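Local coordinates for hypothetical protein (Porphyromonas gingivalis W83, PDB 2P3P) that is of unknown function but belongs to the DUF3256 family and probably binds a metal ion, at residues A9-L12 and E13-L17; N33-C36 and R37-G40; T136-S140 and Y141-A145. All blocks are in the same frame, centred on the assembly; numbering follows the deposited sequence.

Interaction 1 of 3, residues A9-L12 and E13-L17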
# COMPACT_ATOMS: atom_id res chain seq x y z
N ALA A 9 13.53 -5.27 21.01
CA ALA A 9 12.83 -4.71 19.81
C ALA A 9 13.12 -5.58 18.58
O ALA A 9 14.29 -6.01 18.34
CB ALA A 9 13.29 -3.27 19.55
N GLY A 10 12.07 -5.84 17.82
CA GLY A 10 12.14 -6.49 16.53
C GLY A 10 12.72 -5.56 15.50
O GLY A 10 12.94 -4.38 15.77
N GLU A 11 12.90 -6.08 14.29
CA GLU A 11 13.55 -5.31 13.25
C GLU A 11 12.71 -4.12 12.75
O GLU A 11 13.26 -3.04 12.50
CB GLU A 11 13.94 -6.22 12.10
CG GLU A 11 14.75 -5.54 11.07
CD GLU A 11 15.31 -6.47 10.06
OE1 GLU A 11 14.70 -7.55 9.79
OE2 GLU A 11 16.35 -6.11 9.50
N LEU A 12 11.39 -4.31 12.66
CA LEU A 12 10.53 -3.23 12.16
C LEU A 12 10.56 -2.07 13.14
O LEU A 12 10.69 -0.91 12.72
CB LEU A 12 9.10 -3.71 11.91
CG LEU A 12 8.15 -2.61 11.41
CD1 LEU A 12 8.65 -2.11 10.05
CD2 LEU A 12 6.70 -3.16 11.33
N GLU A 13 10.45 -2.39 14.44
CA GLU A 13 10.56 -1.38 15.51
C GLU A 13 11.87 -0.59 15.44
O GLU A 13 11.88 0.65 15.49
CB GLU A 13 10.42 -2.02 16.87
CG GLU A 13 10.91 -1.14 18.02
CD GLU A 13 10.52 -1.59 19.40
OE1 GLU A 13 9.91 -2.65 19.59
OE2 GLU A 13 10.85 -0.84 20.37
N ARG A 14 12.99 -1.31 15.27
CA ARG A 14 14.30 -0.67 15.11
C ARG A 14 14.31 0.31 13.95
O ARG A 14 14.74 1.45 14.08
CB ARG A 14 15.38 -1.72 14.87
CG ARG A 14 15.49 -2.74 15.99
CD ARG A 14 16.93 -3.22 16.15
NE ARG A 14 17.37 -4.05 15.03
CZ ARG A 14 17.05 -5.34 14.86
NH1 ARG A 14 16.25 -5.96 15.72
NH2 ARG A 14 17.52 -6.00 13.80
N CYS A 15 13.83 -0.14 12.80
CA CYS A 15 13.82 0.70 11.58
C CYS A 15 12.92 1.91 11.72
O CYS A 15 13.30 3.02 11.32
CB CYS A 15 13.40 -0.16 10.37
SG CYS A 15 14.56 -1.44 9.97
N PHE A 16 11.75 1.70 12.31
CA PHE A 16 10.80 2.78 12.57
C PHE A 16 11.38 3.86 13.47
O PHE A 16 11.21 5.08 13.24
CB PHE A 16 9.54 2.23 13.22
CG PHE A 16 8.45 3.23 13.34
CD1 PHE A 16 7.90 3.80 12.22
CD2 PHE A 16 7.90 3.55 14.58
CE1 PHE A 16 6.85 4.70 12.31
CE2 PHE A 16 6.84 4.44 14.67
CZ PHE A 16 6.33 5.03 13.54
N LEU A 17 12.07 3.44 14.53
CA LEU A 17 12.63 4.38 15.46
C LEU A 17 13.75 5.21 14.77
O LEU A 17 13.89 6.41 15.04
CB LEU A 17 13.21 3.65 16.66
CG LEU A 17 12.24 3.06 17.68
CD1 LEU A 17 13.00 2.15 18.64
CD2 LEU A 17 11.55 4.17 18.47
O HOH W 1 9.34 -4.98 18.41
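Glu13 reaches back along the first turn of helix 11-18 to Ala9, whose CB sits 3.2 Å from Glu13 CD, over the middle of the carboxylate group. The Glu13 chain runs nearly straight from its backbone to this point, with CG anti to the backbone N (chi1 164°). Its OE1 is gripped twice: a water links it to the backbone N of Gly10, the N-cap residue, and the backbone N of Leu42 donates to it directly. This half is the close-packed one. Helical bonds from Arg14 N to Gly10 O, Cys15 N to Glu11 O and Phe16 N to Leu12 O (2.8 Å) lock the backbone, while Leu12 and Phe16 send their side chains onto Ile68 of the large antiparallel sheet.

The solvent side belongs to Arg14, described here in one of two conformers. Bent at chi2 and chi3, its chain folds back over the helix start. The guanidinium lies with one face over Glu11 CA and gives an edge-on but long, bent and impermanent bond from NH1 to Ala9 O (3.3 Å, 135°). Glu11 OE2 stays 4.5 Å from Arg14 NH2, well out of the guanidinium plane, while Glu11 OE1 bonds to Ser90 OG. The charge pairing of Glu11 with Arg14 is therefore probably loose and electrostatic, whereas the Glu13 carboxylate ties the helix start to the chain at Leu42.

Interaction 2 of 3, residues N33-C36 and R37-G40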
# COMPACT_ATOMS: atom_id res chain seq x y z
N ASN A 33 9.61 9.31 18.45
CA ASN A 33 10.37 8.58 19.44
C ASN A 33 9.71 8.70 20.83
O ASN A 33 9.81 7.78 21.63
CB ASN A 33 11.87 8.91 19.37
CG ASN A 33 12.65 7.90 18.51
OD1 ASN A 33 12.52 7.87 17.27
ND2 ASN A 33 13.39 7.01 19.18
N ASP A 34 8.94 9.77 21.06
CA ASP A 34 8.12 9.88 22.30
C ASP A 34 6.89 8.92 22.24
O ASP A 34 6.57 8.26 23.22
CB ASP A 34 7.71 11.35 22.63
CG ASP A 34 8.92 12.27 23.03
OD1 ASP A 34 10.02 11.81 23.42
OD2 ASP A 34 8.76 13.52 22.98
N LEU A 35 6.23 8.81 21.08
CA LEU A 35 5.14 7.82 20.88
C LEU A 35 5.58 6.39 21.15
O LEU A 35 4.90 5.61 21.80
CB LEU A 35 4.65 7.88 19.42
CG LEU A 35 3.87 6.67 18.84
CD1 LEU A 35 2.37 6.84 19.05
CD2 LEU A 35 4.16 6.53 17.33
N CYS A 36 6.70 6.03 20.56
CA CYS A 36 7.27 4.71 20.78
C CYS A 36 7.66 4.47 22.24
O CYS A 36 7.45 3.37 22.74
CB CYS A 36 8.48 4.52 19.88
SG CYS A 36 8.00 4.28 18.16
N ARG A 37 8.21 5.49 22.91
CA ARG A 37 8.50 5.39 24.34
C ARG A 37 7.28 5.09 25.20
O ARG A 37 7.35 4.24 26.10
CB ARG A 37 9.23 6.63 24.89
CG ARG A 37 9.85 6.34 26.23
CD ARG A 37 10.77 7.43 26.76
NE ARG A 37 11.77 7.84 25.78
CZ ARG A 37 11.62 8.84 24.90
NH1 ARG A 37 10.49 9.54 24.85
NH2 ARG A 37 12.61 9.13 24.06
N ARG A 38 6.16 5.76 24.93
CA ARG A 38 4.93 5.46 25.66
C ARG A 38 4.38 4.06 25.31
O ARG A 38 3.73 3.42 26.15
CB ARG A 38 3.86 6.53 25.35
CG ARG A 38 4.27 7.93 25.74
CD ARG A 38 3.13 8.92 25.61
NE ARG A 38 2.68 9.04 24.23
CZ ARG A 38 3.13 9.92 23.33
NH1 ARG A 38 2.63 9.92 22.10
NH2 ARG A 38 4.07 10.83 23.65
N ALA A 39 4.63 3.62 24.07
CA ALA A 39 4.20 2.29 23.59
C ALA A 39 5.01 1.17 24.24
O ALA A 39 4.48 0.08 24.51
CB ALA A 39 4.36 2.19 22.08
N GLY A 40 6.27 1.43 24.50
CA GLY A 40 7.22 0.37 24.90
C GLY A 40 7.46 -0.48 23.66
O GLY A 40 7.06 -0.09 22.59
O HOH W 2 7.20 9.67 25.47
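Arg37 meets the helix turn before it with both ends. Its backbone N bonds to Asn33 O (3.1 Å), and its guanidinium returns to Asp34, three residues back. The chain leaves with CG anti to the backbone N (chi1 -164°), runs straight through chi2 and turns at chi3, laying the side chain beside that of Asp34 so that both point the same way. NH1 then donates to Asp34 OD1 at 2.7 Å and 163°, a salt bridge through a single N-H. The oxygen lies close to the guanidinium plane but is met on its anti side, and the two flat groups are turned 59° apart. One guanidinium face also lies over Asn33 O, offset toward its rim. A water donates to Asp34 O and accepts a weak bond from the same NH1.

Arg38 comes next, its backbone N bonded to Asp34 O. Its side chain bends at chi3 and lays a guanidinium face over Asp34 O and Leu35 CA, with NH1 3.5 Å from that carbon; this is contact through a face, and the carboxylate of Asp34 remains well away, OD2 to Arg38 NH2 being 5.4 Å. Ala39 continues the helical bonding to Leu35 O, and its CB packs 3.4 Å from Cys36 O. With Leu35 it touches Leu63 of strand 58-64, so this flank of helix 29-39 rests on the large sheet. Gly40 leaves the helix with positive phi, making a weak closing bond from its N to Cys36 O. The Asp34-Arg37 salt bridge probably offsets charge locally and holds the Arg37 side chain against the preceding turn, which Arg38 meets through its guanidinium face without a charge pair.

Interaction 3 of 3, residues T136-S140 and Y141-A145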
# COMPACT_ATOMS: atom_id res chain seq x y z
N THR A 136 -13.16 -11.17 -22.87
CA THR A 136 -13.33 -9.76 -23.18
C THR A 136 -13.03 -9.45 -24.64
O THR A 136 -11.98 -9.83 -25.14
CB THR A 136 -12.43 -8.93 -22.28
OG1 THR A 136 -12.99 -9.01 -20.97
CG2 THR A 136 -12.38 -7.49 -22.80
N ASP A 137 -13.98 -8.79 -25.31
CA ASP A 137 -13.85 -8.38 -26.72
C ASP A 137 -13.45 -6.90 -26.78
O ASP A 137 -14.25 -6.00 -26.48
CB ASP A 137 -15.17 -8.63 -27.47
CG ASP A 137 -15.09 -8.27 -28.94
OD1 ASP A 137 -13.98 -7.91 -29.41
OD2 ASP A 137 -16.13 -8.39 -29.62
N ARG A 138 -12.22 -6.64 -27.18
CA ARG A 138 -11.73 -5.26 -27.31
C ARG A 138 -12.33 -4.50 -28.48
O ARG A 138 -11.98 -3.32 -28.70
CB ARG A 138 -10.19 -5.26 -27.38
CG ARG A 138 -9.57 -5.70 -26.04
CD ARG A 138 -8.19 -6.29 -26.16
NE ARG A 138 -7.73 -6.73 -24.84
CZ ARG A 138 -8.01 -7.90 -24.27
NH1 ARG A 138 -8.77 -8.83 -24.89
NH2 ARG A 138 -7.51 -8.14 -23.07
N GLN A 139 -13.18 -5.12 -29.29
CA GLN A 139 -13.93 -4.35 -30.32
C GLN A 139 -15.42 -4.26 -29.98
O GLN A 139 -16.22 -3.82 -30.82
CB GLN A 139 -13.73 -4.91 -31.72
CG GLN A 139 -12.27 -4.97 -32.18
CD GLN A 139 -11.72 -3.58 -32.48
OE1 GLN A 139 -10.69 -3.18 -31.95
NE2 GLN A 139 -12.42 -2.84 -33.35
N SER A 140 -15.80 -4.67 -28.79
CA SER A 140 -17.20 -4.59 -28.36
C SER A 140 -17.63 -3.16 -28.09
O SER A 140 -16.81 -2.33 -27.71
CB SER A 140 -17.49 -5.43 -27.11
OG SER A 140 -16.86 -4.93 -25.95
N TYR A 141 -18.91 -2.89 -28.31
CA TYR A 141 -19.46 -1.60 -28.01
C TYR A 141 -19.14 -1.20 -26.58
O TYR A 141 -18.68 -0.09 -26.30
CB TYR A 141 -20.98 -1.67 -28.23
CG TYR A 141 -21.64 -0.32 -28.39
CD1 TYR A 141 -22.07 0.11 -29.66
CD2 TYR A 141 -21.82 0.52 -27.29
CE1 TYR A 141 -22.67 1.36 -29.81
CE2 TYR A 141 -22.39 1.76 -27.44
CZ TYR A 141 -22.82 2.17 -28.69
OH TYR A 141 -23.43 3.41 -28.80
N ALA A 142 -19.36 -2.13 -25.66
CA ALA A 142 -19.10 -1.83 -24.24
C ALA A 142 -17.65 -1.41 -23.98
O ALA A 142 -17.41 -0.42 -23.31
CB ALA A 142 -19.49 -3.02 -23.36
N TYR A 143 -16.69 -2.15 -24.51
CA TYR A 143 -15.30 -1.82 -24.34
C TYR A 143 -14.94 -0.47 -24.96
O TYR A 143 -14.28 0.36 -24.29
CB TYR A 143 -14.40 -2.93 -24.88
CG TYR A 143 -12.92 -2.68 -24.68
CD1 TYR A 143 -12.24 -3.22 -23.59
CD2 TYR A 143 -12.20 -1.95 -25.60
CE1 TYR A 143 -10.88 -3.01 -23.44
CE2 TYR A 143 -10.84 -1.73 -25.43
CZ TYR A 143 -10.20 -2.29 -24.38
OH TYR A 143 -8.86 -2.07 -24.28
N GLN A 144 -15.33 -0.25 -26.22
CA GLN A 144 -15.03 0.99 -26.92
C GLN A 144 -15.64 2.23 -26.26
O GLN A 144 -14.98 3.31 -26.21
CB GLN A 144 -15.41 0.87 -28.44
CG GLN A 144 -14.41 -0.05 -29.15
CD GLN A 144 -14.81 -0.53 -30.59
OE1 GLN A 144 -15.98 -0.46 -31.00
NE2 GLN A 144 -13.81 -1.01 -31.34
N ALA A 145 -16.82 2.08 -25.67
CA ALA A 145 -17.49 3.16 -24.97
C ALA A 145 -16.79 3.51 -23.64
O ALA A 145 -16.75 4.68 -23.24
CB ALA A 145 -18.98 2.82 -24.74
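Ser140 turns OG into the position between its own backbone N and carbonyl carbon (chi1 67°), which carries the oxygen forward to the backbone N of Tyr143, while Tyr143 sets CG anti to its N and swings its ring back over Arg138. The OG atom accepts from Tyr143 N at 3.1 Å and 162°, and also sits 3.3 Å from Tyr143 CB. One ring face receives Arg138 CA in a CH-pi contact, 4.0 Å from the centroid and 18° off the normal. Farther out, Arg138 CG reaches the phenol end of the ring, 3.8 Å from CZ, before the extended chain carries the guanidinium on to a salt bridge with Glu129. The touching is thus done by CA and the aliphatic start of Arg138, its charged end being led away.

This is the N-terminal cap of helix 141-146, with Ser140 as N-cap residue. The chain arrives through a type I beta turn from Asp137 to Ser140, closed by a bond from Ser140 N to Asp137 O. Within it, Asp137 OD1 accepts from Gln139 N to form an Asx turn, the donor standing above the carboxylate plane. The first helical bond follows at once, Gln144 N to Ser140 O, almost perfectly straight.

On the outer side, Gln144 extends back alongside the turn, its CD 3.6 Å from Gln139 O. Its NE2 comes 3.1 Å from Gln139 NE2, two donors facing each other, so the modelled orientation of these exposed amides is doubtful. On the inner side, Thr136 CG2 approaches the Tyr143 ring obliquely, and both residues touch Phe187, whose ring meets that of Tyr143 at a slant.

Overall arrangement
Along the chain the three contacts come in series, each within a helix or at one of its ends. Interactions 1 and 2 are neighbours, centres about 12 Å apart: helices 11-18 and 29-39 pack together, Phe16 and Leu17 meeting Cys36. Both also lie against the seven-stranded antiparallel sheet, the first on strands 67-72 and 77-84, the second on 47-52 and 58-64. Interaction 3 lies at the other end of the elongated molecule, its centre about 50 Å from that of interaction 1 and about 55 Å from that of interaction 2. There helix 141-146 packs against helix 181-184, and Tyr143 lies about 11 Å, side chain to side chain, from Ser149, a magnesium-binding residue whose ion is absent here.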